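Local atomic coordinates of putative iron binding protein (PDB entry 1Y9U), a protein that binds ferric iron through tyrosine side chains and probably serves periplasmic iron uptake as a bacterial solute-binding protein. Residues 7-13 and 33-39; 76-80 and 96-100; 146-150 and 235-239; 84-88 and 99-103; 140-145 and 309-313. All blocks are in the same frame, centred on the assembly; numbering follows the deposited sequence.

In the fold
Periplasmic binding proteins illustrate how local and long-range contacts together build two lobes round a ligand site, here an iron site of Tyr143, Tyr199 and Tyr200, with no iron bound in this model. Interactions 1, 2 and 4 lie in one lobe. Interactions 2 and 4 share Trp99 and Tyr100, have centres about 10 Å apart and touch through Ile79 CD1 and Leu84 CD1 at 3.6 Å; the centre of interaction 1 is about 18 Å from that of interaction 2. Ile239 ties interaction 3 to interactions 2 and 4, its CD1 lying 3.8 Å from Trp99 CZ3. Interactions 3 and 5, centres about 10 Å apart, both use helix 142-155. Interaction 5 contains Tyr143, whose side chain lies about 6 Å from that of Asn238.

Interaction 1: residues 7-13 and 33-39; sequences EVSLYTT and KVNTVFV
Two extended strands, 7-12 and 33-38, run parallel in exact register, Glu7 beside Lys33 through Thr12 beside Phe38, with axes 4.7 Å apart at closest and a -21° crossing. The hydrogen-bond ladder alternates from side to side, from Val8 N to Lys33 O (2.9 Å) and Asn35 N to Val8 O (2.8 Å) as far as Val39 N to Thr12 O (2.8 Å). Two valines pack on the Tyr11 ring (chi1 m): Val37, a t rotamer, lays CG1 over one face, 4.1 Å from the centroid, and Val39 CG2 adjoins Tyr11 CD2 at 4.2 Å. On the other face of the sheet Val8 CG1 fits against Val34 CG2 at 3.9 Å, and helix 20-30 packs there, completing a beta-alpha-beta crossover. Asn35 ND2 fills the gap between Glu7 OE1 and Ser9 OG, donating to each at 3.1 Å. Glu7 OE1 also forms a salt bridge with Lys33 NZ at 3.1 Å, so the chemistry passes from charge at the strand starts to an apolar ring face under Val37, while the Tyr11 hydroxyl goes to Glu50.

Interaction 2: residues 76-80 and 96-100; sequences TQKIQ and EGSWY
Glu96 and Lys78 bury more surface than any other residues of this contact, yet both are exposed: an exposed salt bridge joins the two segments. Lys78 NZ meets Glu96 OE2 at 2.6 Å, the lysine with chi1 m and the rest trans, the glutamate with chi1 m and chi2 t. Ile79 is the third main participant and works largely through its backbone. Its N donates to Gly97 O at 3.3 Å and, weakly, to Glu96 O at 3.3 Å, while Gly97 CA approaches Ile79 O at 3.2 Å. Glu96 and Gly97 both have positive phi (58° and 63°), and a CB on Gly97 would collide with Ile79 O. The contact closes a strand-helix-strand excursion (76-77, 82-87, 100-112) in one lobe of the periplasmic-binding-protein fold, with Lys78 opposite Ser98 (CA-CA 4.6 Å) and Ile79 opposite Gly97 (CA-CA 4.7 Å). Inward, Ile79 CG1 lies 4.0 Å from Tyr100 CE1, at the ring edge, and the isoleucine also packs on helix 251-261. Water extends the pairing: one molecule donates to Ser98 O (2.9 Å) and hydrogen-bonds to Thr76 OG1 (2.5 Å), and another lies 2.7 Å from Gln77 O and 3.0 Å from Gly97 O.

Interaction 3: residues 146-150 and 235-239; sequences ALVAA and THVNI
A helix can pack beside a strand by resting an imidazole on its own surface, here that of Ala146, Leu147 and Ala150, and segments 146-150 and 235-239 do this in the buried interior. The first is regular helix (phi and psi near -64° and -42°), with Ala150 N bonded to Ala146 O at 3.0 Å. The second is extended. It begins at Thr235, which lies beyond reach of the helix; its OG1 bonds to Pro225 O instead. His236 follows and dominates the contact, its CA 6.6 Å from that of Leu147. With chi1 t, its ring plane lies against the helix so that Leu147 CA sits over one face, 3.8 Å from the centroid and 16° off the normal, a CH-pi contact. Leu147 CD1 touches His236 CB at 3.7 Å, and the methyl groups of Ala146 and Ala150 also adjoin the ring. Ile305 of helix 303-318 touches both His236 and Ala146. Val237 points out of reach. From Asn238 (its CA 7.4 Å from that of Ala146) the side-chain amide reaches the helix, ND2 3.8 Å from Ala146 CB, while its OD1 accepts from Ile239 N at 2.8 Å and from Ile64 N. Ile239 carries strand 237-245 onward into the sheet. The joint between this strand and the helix that provides Tyr143 to the iron site thus includes apolar and CH-pi contact, and so relies on close fit.

Interaction 4: residues 84-88 and 99-103; sequences LDSVV and WYALS
This contact belongs to the helix-on-sheet core of one lobe, where the end of helix 82-87 packs beside the start of strand 100-112, well away from the iron-binding tyrosines. Tyr100 is its hub. With chi1 m and chi2 92°, the ring extends from the strand toward the helix: Leu84 lies over one face, its CD1 4.2 Å from the centroid and 18° off the normal in a CH-pi contact, and its CB comes to 3.4 Å from Tyr100 CE2. The phenol reaches past this apolar surface so that Tyr100 OH donates to Asp85 OD1 at 3.0 Å; Arg93 forms a long, weak ion pair with the same carboxylate oxygen. Val88 (chi1 t), one turn on from Leu84 and held by its N to Leu84 O bond of 3.0 Å, adds CG2 at 4.1 Å from Tyr100 CD2 and 3.7 Å from Ala101 O. The nearest CA atoms are those of Val88 and Ala101, 6.8 Å apart. Farther along the strand, Leu102 and Ser103 both face Ser240 in a classic beta bulge. Leu258 of helix 251-261 touches both Leu84 and Tyr100. The whole is a helix packed on a sheet strand through an aromatic residue, within one lobe of the solute-binding fold.

Interaction 5: residues 140-145 and 309-313; sequences QHPYNT and RKQAS
Arg309 lays its side chain along the first turn of helix 142-155, its guanidinium meeting Pro142 and Thr145 edge-on. Arg309 NH2 donates to Pro142 O at 2.9 Å and Arg309 NE to Thr145 OG1 at 2.9 Å; chi1 t, chi2 p and chi3 t carry the group there. NH2 also forms a salt bridge with Asp63. Thr145 (chi1 p) points at helix 303-318, its CA 5.8 Å from that of Ala312, and Ala312 CB rests 3.6 Å from Thr145 O. Consistent with the small side chain of Ala312, the helices come close here. The helix start is N-capped: His141 ND1 accepts from Tyr143 N at 2.9 Å. Tyr143, an iron ligand in this protein, faces away from helix 303-318, and its hydroxyl bonds to Tyr200 OH, so the contact backs the turn that presents a ligand to the site. Just before the cap, Gln140 (chi1 m, chi2 m) pairs twice with Ser313: Ser313 OG donates to Gln140 OE1 at 2.7 Å, and Gln140 NE2 donates to Ser313 O at 2.9 Å.

Interaction 1: residues 7-13 and 33-39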
# COMPACT_ATOMS: atom_id res chain seq x y z
N GLU A 7 -28.55 -8.44 -4.79
CA GLU A 7 -27.47 -7.52 -5.17
C GLU A 7 -26.60 -6.99 -4.03
O GLU A 7 -26.92 -7.09 -2.84
CB GLU A 7 -28.03 -6.33 -5.99
CG GLU A 7 -28.93 -5.40 -5.19
CD GLU A 7 -29.39 -4.18 -5.97
OE1 GLU A 7 -29.07 -4.04 -7.17
OE2 GLU A 7 -30.08 -3.34 -5.36
N VAL A 8 -25.48 -6.39 -4.43
CA VAL A 8 -24.53 -5.76 -3.52
C VAL A 8 -23.81 -4.67 -4.30
O VAL A 8 -23.42 -4.87 -5.46
CB VAL A 8 -23.53 -6.81 -2.94
CG1 VAL A 8 -22.60 -7.38 -4.01
CG2 VAL A 8 -22.75 -6.25 -1.77
N SER A 9 -23.63 -3.52 -3.66
CA SER A 9 -22.99 -2.38 -4.29
C SER A 9 -21.61 -2.10 -3.69
O SER A 9 -21.47 -1.83 -2.52
CB SER A 9 -23.87 -1.14 -4.20
OG SER A 9 -25.07 -1.34 -4.94
N LEU A 10 -20.59 -2.17 -4.54
CA LEU A 10 -19.21 -1.88 -4.15
C LEU A 10 -18.83 -0.49 -4.60
O LEU A 10 -18.74 -0.25 -5.80
CB LEU A 10 -18.28 -2.90 -4.78
CG LEU A 10 -16.77 -2.68 -4.55
CD1 LEU A 10 -16.40 -2.81 -3.08
CD2 LEU A 10 -15.96 -3.64 -5.41
N TYR A 11 -18.61 0.40 -3.66
CA TYR A 11 -18.05 1.72 -3.97
C TYR A 11 -16.54 1.62 -3.81
O TYR A 11 -16.07 1.31 -2.72
CB TYR A 11 -18.57 2.79 -3.00
CG TYR A 11 -19.98 3.31 -3.24
CD1 TYR A 11 -21.00 2.50 -3.72
CD2 TYR A 11 -20.28 4.63 -2.95
CE1 TYR A 11 -22.28 3.00 -3.91
CE2 TYR A 11 -21.56 5.13 -3.14
CZ TYR A 11 -22.54 4.31 -3.62
OH TYR A 11 -23.80 4.82 -3.80
N THR A 12 -15.80 1.91 -4.88
CA THR A 12 -14.36 1.69 -4.91
C THR A 12 -13.60 2.84 -5.53
O THR A 12 -14.00 3.35 -6.57
CB THR A 12 -14.04 0.40 -5.67
OG1 THR A 12 -12.61 0.27 -5.82
CG2 THR A 12 -14.66 0.39 -7.09
N THR A 13 -12.49 3.21 -4.91
CA THR A 13 -11.58 4.20 -5.49
C THR A 13 -10.50 3.52 -6.32
O THR A 13 -9.64 4.19 -6.92
CB THR A 13 -10.94 5.07 -4.41
OG1 THR A 13 -10.00 4.29 -3.65
CG2 THR A 13 -11.97 5.61 -3.39
N LYS A 33 -25.88 -10.10 -7.92
CA LYS A 33 -25.45 -9.08 -8.86
C LYS A 33 -24.55 -8.10 -8.10
O LYS A 33 -24.91 -7.64 -7.03
CB LYS A 33 -26.68 -8.35 -9.44
CG LYS A 33 -26.39 -7.12 -10.30
CD LYS A 33 -27.68 -6.46 -10.84
CE LYS A 33 -28.58 -5.93 -9.71
NZ LYS A 33 -29.59 -4.91 -10.15
N VAL A 34 -23.37 -7.81 -8.66
CA VAL A 34 -22.48 -6.83 -8.08
C VAL A 34 -22.57 -5.52 -8.87
O VAL A 34 -22.35 -5.53 -10.07
CB VAL A 34 -21.03 -7.34 -8.07
CG1 VAL A 34 -20.11 -6.29 -7.47
CG2 VAL A 34 -20.95 -8.64 -7.27
N ASN A 35 -22.90 -4.43 -8.19
CA ASN A 35 -22.88 -3.10 -8.78
C ASN A 35 -21.56 -2.44 -8.42
O ASN A 35 -21.30 -2.18 -7.25
CB ASN A 35 -24.02 -2.25 -8.24
CG ASN A 35 -25.37 -2.92 -8.44
OD1 ASN A 35 -25.70 -3.35 -9.54
ND2 ASN A 35 -26.14 -3.02 -7.36
N THR A 36 -20.74 -2.18 -9.42
CA THR A 36 -19.43 -1.58 -9.22
C THR A 36 -19.57 -0.10 -9.46
O THR A 36 -19.92 0.33 -10.56
CB THR A 36 -18.40 -2.16 -10.20
OG1 THR A 36 -18.24 -3.58 -10.00
CG2 THR A 36 -17.00 -1.59 -9.92
N VAL A 37 -19.33 0.69 -8.41
CA VAL A 37 -19.41 2.14 -8.45
C VAL A 37 -18.02 2.73 -8.22
O VAL A 37 -17.53 2.75 -7.09
CB VAL A 37 -20.41 2.69 -7.42
CG1 VAL A 37 -20.43 4.23 -7.45
CG2 VAL A 37 -21.82 2.14 -7.69
N PHE A 38 -17.41 3.23 -9.29
CA PHE A 38 -16.08 3.81 -9.24
C PHE A 38 -16.16 5.24 -8.73
O PHE A 38 -16.86 6.10 -9.32
CB PHE A 38 -15.46 3.74 -10.63
CG PHE A 38 -14.08 4.37 -10.72
CD1 PHE A 38 -13.07 4.03 -9.83
CD2 PHE A 38 -13.80 5.29 -11.72
CE1 PHE A 38 -11.83 4.61 -9.93
CE2 PHE A 38 -12.54 5.87 -11.81
CZ PHE A 38 -11.56 5.52 -10.93
N VAL A 39 -15.46 5.51 -7.64
CA VAL A 39 -15.40 6.84 -7.04
C VAL A 39 -13.93 7.30 -7.02
O VAL A 39 -13.18 7.00 -6.09
CB VAL A 39 -15.99 6.85 -5.62
CG1 VAL A 39 -16.01 8.25 -5.05
CG2 VAL A 39 -17.40 6.23 -5.61

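Interaction 2: residues 76-80 and 96-100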
# COMPACT_ATOMS: atom_id res chain seq x y z
N THR A 76 -19.01 3.86 8.03
CA THR A 76 -18.85 2.41 8.17
C THR A 76 -19.63 1.85 9.35
O THR A 76 -20.10 2.60 10.23
CB THR A 76 -17.34 2.05 8.34
OG1 THR A 76 -16.85 2.44 9.63
CG2 THR A 76 -16.45 2.79 7.33
N GLN A 77 -19.75 0.52 9.38
CA GLN A 77 -20.22 -0.19 10.57
C GLN A 77 -19.33 -1.38 10.91
O GLN A 77 -18.63 -1.93 10.04
CB GLN A 77 -21.68 -0.67 10.39
CG GLN A 77 -21.85 -1.72 9.32
CD GLN A 77 -23.31 -2.09 9.11
OE1 GLN A 77 -23.88 -1.79 8.08
NE2 GLN A 77 -23.89 -2.75 10.10
N LYS A 78 -19.38 -1.76 12.18
CA LYS A 78 -18.64 -2.88 12.74
C LYS A 78 -19.28 -4.18 12.28
O LYS A 78 -20.49 -4.26 12.17
CB LYS A 78 -18.68 -2.79 14.27
CG LYS A 78 -17.87 -1.63 14.82
CD LYS A 78 -18.00 -1.48 16.31
CE LYS A 78 -17.47 -0.14 16.75
NZ LYS A 78 -17.01 -0.18 18.17
N ILE A 79 -18.45 -5.18 11.98
CA ILE A 79 -18.95 -6.52 11.67
C ILE A 79 -18.16 -7.54 12.45
O ILE A 79 -17.04 -7.29 12.92
CB ILE A 79 -18.93 -6.84 10.15
CG1 ILE A 79 -17.49 -6.90 9.63
CG2 ILE A 79 -19.78 -5.83 9.36
CD1 ILE A 79 -17.39 -7.57 8.29
N GLN A 80 -18.78 -8.71 12.59
CA GLN A 80 -18.18 -9.85 13.25
C GLN A 80 -18.08 -10.92 12.20
O GLN A 80 -19.07 -11.27 11.53
CB GLN A 80 -19.05 -10.30 14.43
CG GLN A 80 -19.07 -9.30 15.58
CD GLN A 80 -19.94 -8.08 15.30
OE1 GLN A 80 -21.10 -8.22 14.90
NE2 GLN A 80 -19.39 -6.88 15.51
N GLU A 96 -13.14 -4.82 16.22
CA GLU A 96 -14.58 -5.04 16.04
C GLU A 96 -15.01 -5.00 14.57
O GLU A 96 -16.13 -4.61 14.25
CB GLU A 96 -15.39 -4.01 16.83
CG GLU A 96 -15.01 -3.90 18.30
CD GLU A 96 -15.94 -2.98 19.08
OE1 GLU A 96 -17.12 -3.35 19.25
OE2 GLU A 96 -15.50 -1.89 19.51
N GLY A 97 -14.11 -5.41 13.69
CA GLY A 97 -14.42 -5.54 12.28
C GLY A 97 -14.77 -4.22 11.63
O GLY A 97 -15.60 -4.19 10.74
N SER A 98 -14.09 -3.15 12.02
CA SER A 98 -14.34 -1.83 11.45
C SER A 98 -13.74 -1.58 10.03
O SER A 98 -14.30 -0.83 9.24
CB SER A 98 -13.86 -0.76 12.44
OG SER A 98 -12.49 -0.96 12.79
N TRP A 99 -12.58 -2.16 9.75
CA TRP A 99 -11.94 -2.11 8.43
C TRP A 99 -10.98 -3.29 8.35
O TRP A 99 -10.56 -3.82 9.36
CB TRP A 99 -11.16 -0.79 8.19
CG TRP A 99 -10.14 -0.50 9.23
CD1 TRP A 99 -10.30 0.26 10.35
CD2 TRP A 99 -8.79 -0.95 9.25
NE1 TRP A 99 -9.15 0.28 11.08
CE2 TRP A 99 -8.19 -0.44 10.42
CE3 TRP A 99 -8.01 -1.74 8.40
CZ2 TRP A 99 -6.87 -0.71 10.76
CZ3 TRP A 99 -6.70 -2.01 8.74
CH2 TRP A 99 -6.14 -1.51 9.92
N TYR A 100 -10.65 -3.68 7.13
CA TYR A 100 -9.80 -4.83 6.89
C TYR A 100 -8.86 -4.59 5.71
O TYR A 100 -9.31 -4.15 4.67
CB TYR A 100 -10.68 -6.02 6.53
CG TYR A 100 -11.48 -6.57 7.67
CD1 TYR A 100 -12.77 -6.12 7.90
CD2 TYR A 100 -10.97 -7.57 8.48
CE1 TYR A 100 -13.52 -6.65 8.97
CE2 TYR A 100 -11.69 -8.10 9.52
CZ TYR A 100 -12.94 -7.65 9.76
OH TYR A 100 -13.65 -8.23 10.79
O HOH W 1 -16.43 0.30 10.89
O HOH W 2 -16.83 -3.00 8.32

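Interaction 3: residues 146-150 and 235-239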
# COMPACT_ATOMS: atom_id res chain seq x y z
N ALA A 146 3.74 8.04 5.07
CA ALA A 146 3.39 6.85 5.83
C ALA A 146 4.63 6.18 6.42
O ALA A 146 4.59 5.69 7.55
CB ALA A 146 2.63 5.88 4.96
N LEU A 147 5.73 6.11 5.66
CA LEU A 147 6.96 5.48 6.14
C LEU A 147 7.53 6.30 7.30
O LEU A 147 7.96 5.75 8.31
CB LEU A 147 7.99 5.36 4.99
CG LEU A 147 9.39 4.85 5.38
CD1 LEU A 147 9.33 3.46 5.94
CD2 LEU A 147 10.35 4.93 4.18
N VAL A 148 7.53 7.62 7.14
CA VAL A 148 7.98 8.54 8.19
C VAL A 148 7.14 8.38 9.46
O VAL A 148 7.66 8.36 10.56
CB VAL A 148 8.01 10.00 7.68
CG1 VAL A 148 8.38 10.99 8.81
CG2 VAL A 148 9.02 10.10 6.53
N ALA A 149 5.83 8.25 9.30
CA ALA A 149 4.93 8.06 10.45
C ALA A 149 5.25 6.77 11.19
O ALA A 149 5.31 6.74 12.42
CB ALA A 149 3.47 8.09 10.01
N ALA A 150 5.50 5.70 10.45
CA ALA A 150 5.87 4.44 11.08
C ALA A 150 7.21 4.57 11.80
O ALA A 150 7.43 4.01 12.87
CB ALA A 150 5.93 3.33 10.05
N THR A 235 9.34 -5.09 7.37
CA THR A 235 9.24 -4.13 6.27
C THR A 235 7.98 -3.31 6.39
O THR A 235 6.92 -3.83 6.76
CB THR A 235 9.25 -4.92 4.95
OG1 THR A 235 10.51 -5.60 4.81
CG2 THR A 235 9.08 -4.00 3.74
N HIS A 236 8.08 -2.02 6.08
CA HIS A 236 6.97 -1.12 6.07
C HIS A 236 5.99 -1.46 4.97
O HIS A 236 6.36 -1.58 3.80
CB HIS A 236 7.45 0.32 5.84
CG HIS A 236 6.33 1.31 5.75
ND1 HIS A 236 5.87 1.89 4.58
CD2 HIS A 236 5.54 1.78 6.74
CE1 HIS A 236 4.86 2.70 4.87
NE2 HIS A 236 4.64 2.64 6.17
N VAL A 237 4.72 -1.57 5.34
CA VAL A 237 3.64 -1.73 4.38
C VAL A 237 2.52 -0.72 4.61
O VAL A 237 2.16 -0.39 5.75
CB VAL A 237 3.04 -3.17 4.36
CG1 VAL A 237 4.13 -4.21 4.15
CG2 VAL A 237 2.20 -3.48 5.61
N ASN A 238 2.02 -0.16 3.52
CA ASN A 238 0.67 0.41 3.55
C ASN A 238 -0.27 -0.66 2.94
O ASN A 238 0.17 -1.78 2.63
CB ASN A 238 0.55 1.80 2.87
CG ASN A 238 -0.55 2.70 3.48
OD1 ASN A 238 -1.57 2.23 3.95
ND2 ASN A 238 -0.30 4.03 3.51
N ILE A 239 -1.53 -0.33 2.79
CA ILE A 239 -2.51 -1.32 2.39
C ILE A 239 -3.53 -0.79 1.42
O ILE A 239 -3.74 0.41 1.32
CB ILE A 239 -3.26 -1.86 3.64
CG1 ILE A 239 -4.07 -0.75 4.32
CG2 ILE A 239 -2.32 -2.57 4.60
CD1 ILE A 239 -5.01 -1.28 5.42

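Interaction 4: residues 84-88 and 99-103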
# COMPACT_ATOMS: atom_id res chain seq x y z
N LEU A 84 -13.05 -13.32 8.22
CA LEU A 84 -12.16 -12.18 8.05
C LEU A 84 -11.10 -12.13 9.16
O LEU A 84 -9.94 -11.89 8.88
CB LEU A 84 -12.96 -10.88 7.97
CG LEU A 84 -13.69 -10.64 6.64
CD1 LEU A 84 -14.88 -9.71 6.83
CD2 LEU A 84 -12.77 -10.12 5.57
N ASP A 85 -11.48 -12.36 10.41
CA ASP A 85 -10.53 -12.23 11.51
C ASP A 85 -9.44 -13.29 11.45
O ASP A 85 -8.31 -13.06 11.85
CB ASP A 85 -11.22 -12.31 12.87
CG ASP A 85 -12.03 -11.06 13.18
OD1 ASP A 85 -11.95 -10.08 12.41
OD2 ASP A 85 -12.75 -10.99 14.21
N SER A 86 -9.77 -14.47 10.96
CA SER A 86 -8.79 -15.53 10.89
C SER A 86 -7.88 -15.44 9.70
O SER A 86 -6.86 -16.09 9.67
CB SER A 86 -9.47 -16.91 10.90
OG SER A 86 -10.25 -17.14 9.74
N VAL A 87 -8.27 -14.67 8.68
CA VAL A 87 -7.45 -14.46 7.49
C VAL A 87 -6.55 -13.23 7.64
O VAL A 87 -5.37 -13.29 7.34
CB VAL A 87 -8.30 -14.28 6.22
CG1 VAL A 87 -7.42 -13.84 5.05
CG2 VAL A 87 -9.04 -15.56 5.89
N VAL A 88 -7.11 -12.13 8.07
CA VAL A 88 -6.37 -10.87 8.11
C VAL A 88 -5.64 -10.75 9.45
O VAL A 88 -6.29 -10.80 10.49
CB VAL A 88 -7.33 -9.69 7.93
CG1 VAL A 88 -6.59 -8.37 8.02
CG2 VAL A 88 -8.07 -9.81 6.60
N TRP A 99 -12.58 -2.16 9.75
CA TRP A 99 -11.94 -2.11 8.43
C TRP A 99 -10.98 -3.29 8.35
O TRP A 99 -10.56 -3.82 9.36
CB TRP A 99 -11.16 -0.79 8.19
CG TRP A 99 -10.14 -0.50 9.23
CD1 TRP A 99 -10.30 0.26 10.35
CD2 TRP A 99 -8.79 -0.95 9.25
NE1 TRP A 99 -9.15 0.28 11.08
CE2 TRP A 99 -8.19 -0.44 10.42
CE3 TRP A 99 -8.01 -1.74 8.40
CZ2 TRP A 99 -6.87 -0.71 10.76
CZ3 TRP A 99 -6.70 -2.01 8.74
CH2 TRP A 99 -6.14 -1.51 9.92
N TYR A 100 -10.65 -3.68 7.13
CA TYR A 100 -9.80 -4.83 6.89
C TYR A 100 -8.86 -4.59 5.71
O TYR A 100 -9.31 -4.15 4.67
CB TYR A 100 -10.68 -6.02 6.53
CG TYR A 100 -11.48 -6.57 7.67
CD1 TYR A 100 -12.77 -6.12 7.90
CD2 TYR A 100 -10.97 -7.57 8.48
CE1 TYR A 100 -13.52 -6.65 8.97
CE2 TYR A 100 -11.69 -8.10 9.52
CZ TYR A 100 -12.94 -7.65 9.76
OH TYR A 100 -13.65 -8.23 10.79
N ALA A 101 -7.57 -4.90 5.88
CA ALA A 101 -6.64 -4.92 4.74
C ALA A 101 -6.99 -6.05 3.79
O ALA A 101 -7.38 -7.13 4.20
CB ALA A 101 -5.20 -5.07 5.21
N LEU A 102 -6.82 -5.77 2.50
CA LEU A 102 -6.97 -6.73 1.41
C LEU A 102 -5.69 -7.00 0.65
O LEU A 102 -5.55 -8.09 0.07
CB LEU A 102 -8.05 -6.26 0.44
CG LEU A 102 -9.47 -6.11 1.02
CD1 LEU A 102 -10.40 -5.59 -0.07
CD2 LEU A 102 -10.01 -7.42 1.57
N SER A 103 -4.74 -6.06 0.66
CA SER A 103 -3.44 -6.31 0.06
C SER A 103 -2.42 -5.40 0.72
O SER A 103 -2.79 -4.41 1.35
CB SER A 103 -3.46 -6.05 -1.44
OG SER A 103 -3.64 -4.67 -1.70

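Interaction 5: residues 140-145 and 309-313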
# COMPACT_ATOMS: atom_id res chain seq x y z
N GLN A 140 6.69 14.62 0.80
CA GLN A 140 5.29 14.83 1.15
C GLN A 140 4.33 13.87 0.46
O GLN A 140 3.13 13.83 0.79
CB GLN A 140 4.87 16.28 0.86
CG GLN A 140 5.51 17.32 1.79
CD GLN A 140 5.10 17.17 3.27
OE1 GLN A 140 4.19 16.43 3.62
NE2 GLN A 140 5.81 17.89 4.13
N HIS A 141 4.82 13.05 -0.46
CA HIS A 141 3.93 12.09 -1.07
C HIS A 141 3.44 11.11 -0.01
O HIS A 141 4.21 10.71 0.85
CB HIS A 141 4.61 11.32 -2.19
CG HIS A 141 3.65 10.48 -2.97
ND1 HIS A 141 3.29 9.21 -2.57
CD2 HIS A 141 2.90 10.77 -4.05
CE1 HIS A 141 2.39 8.74 -3.42
NE2 HIS A 141 2.13 9.66 -4.32
N PRO A 142 2.16 10.72 -0.03
CA PRO A 142 1.66 9.73 0.93
C PRO A 142 2.51 8.47 1.13
O PRO A 142 2.55 7.94 2.24
CB PRO A 142 0.29 9.39 0.39
CG PRO A 142 -0.16 10.67 -0.22
CD PRO A 142 1.06 11.27 -0.85
N TYR A 143 3.18 7.97 0.09
CA TYR A 143 4.01 6.79 0.28
C TYR A 143 5.12 7.06 1.29
O TYR A 143 5.50 6.21 2.09
CB TYR A 143 4.67 6.39 -1.02
CG TYR A 143 3.78 5.95 -2.15
CD1 TYR A 143 4.27 5.92 -3.46
CD2 TYR A 143 2.48 5.53 -1.94
CE1 TYR A 143 3.48 5.50 -4.51
CE2 TYR A 143 1.69 5.11 -2.98
CZ TYR A 143 2.20 5.10 -4.26
OH TYR A 143 1.39 4.66 -5.29
N ASN A 144 5.68 8.27 1.21
CA ASN A 144 6.76 8.66 2.09
C ASN A 144 6.27 9.10 3.46
O ASN A 144 6.89 8.74 4.46
CB ASN A 144 7.63 9.74 1.45
CG ASN A 144 8.55 9.19 0.37
OD1 ASN A 144 8.95 8.03 0.40
ND2 ASN A 144 8.87 10.03 -0.62
N THR A 145 5.18 9.85 3.54
CA THR A 145 4.71 10.26 4.87
C THR A 145 4.27 9.09 5.70
O THR A 145 4.43 9.11 6.90
CB THR A 145 3.61 11.31 4.84
OG1 THR A 145 2.47 10.79 4.15
CG2 THR A 145 4.04 12.58 4.10
N ARG A 309 0.62 10.54 11.06
CA ARG A 309 0.73 11.05 9.70
C ARG A 309 0.99 12.55 9.64
O ARG A 309 1.87 13.01 8.92
CB ARG A 309 -0.51 10.70 8.84
CG ARG A 309 -0.18 10.64 7.35
CD ARG A 309 0.58 9.37 6.99
NE ARG A 309 0.65 9.03 5.58
CZ ARG A 309 -0.25 8.32 4.90
NH1 ARG A 309 -1.36 7.87 5.49
NH2 ARG A 309 -0.02 8.02 3.64
N LYS A 310 0.21 13.31 10.40
CA LYS A 310 0.36 14.76 10.38
C LYS A 310 1.71 15.16 10.99
O LYS A 310 2.39 16.00 10.42
CB LYS A 310 -0.80 15.43 11.13
CG LYS A 310 -0.83 16.95 11.03
CD LYS A 310 -1.70 17.58 12.12
CE LYS A 310 -3.19 17.26 11.94
NZ LYS A 310 -4.07 17.88 12.98
N GLN A 311 2.12 14.53 12.07
CA GLN A 311 3.43 14.77 12.67
C GLN A 311 4.56 14.49 11.66
O GLN A 311 5.52 15.23 11.56
CB GLN A 311 3.63 13.90 13.92
CG GLN A 311 4.88 14.30 14.75
CD GLN A 311 5.08 13.50 16.02
OE1 GLN A 311 4.23 12.69 16.41
NE2 GLN A 311 6.21 13.72 16.67
N ALA A 312 4.40 13.42 10.89
CA ALA A 312 5.38 13.03 9.89
C ALA A 312 5.48 14.08 8.80
O ALA A 312 6.58 14.46 8.43
CB ALA A 312 4.99 11.68 9.30
N SER A 313 4.34 14.54 8.27
CA SER A 313 4.31 15.55 7.24
C SER A 313 4.98 16.84 7.73
O SER A 313 5.70 17.53 6.99
CB SER A 313 2.88 15.85 6.79
OG SER A 313 2.82 16.89 5.85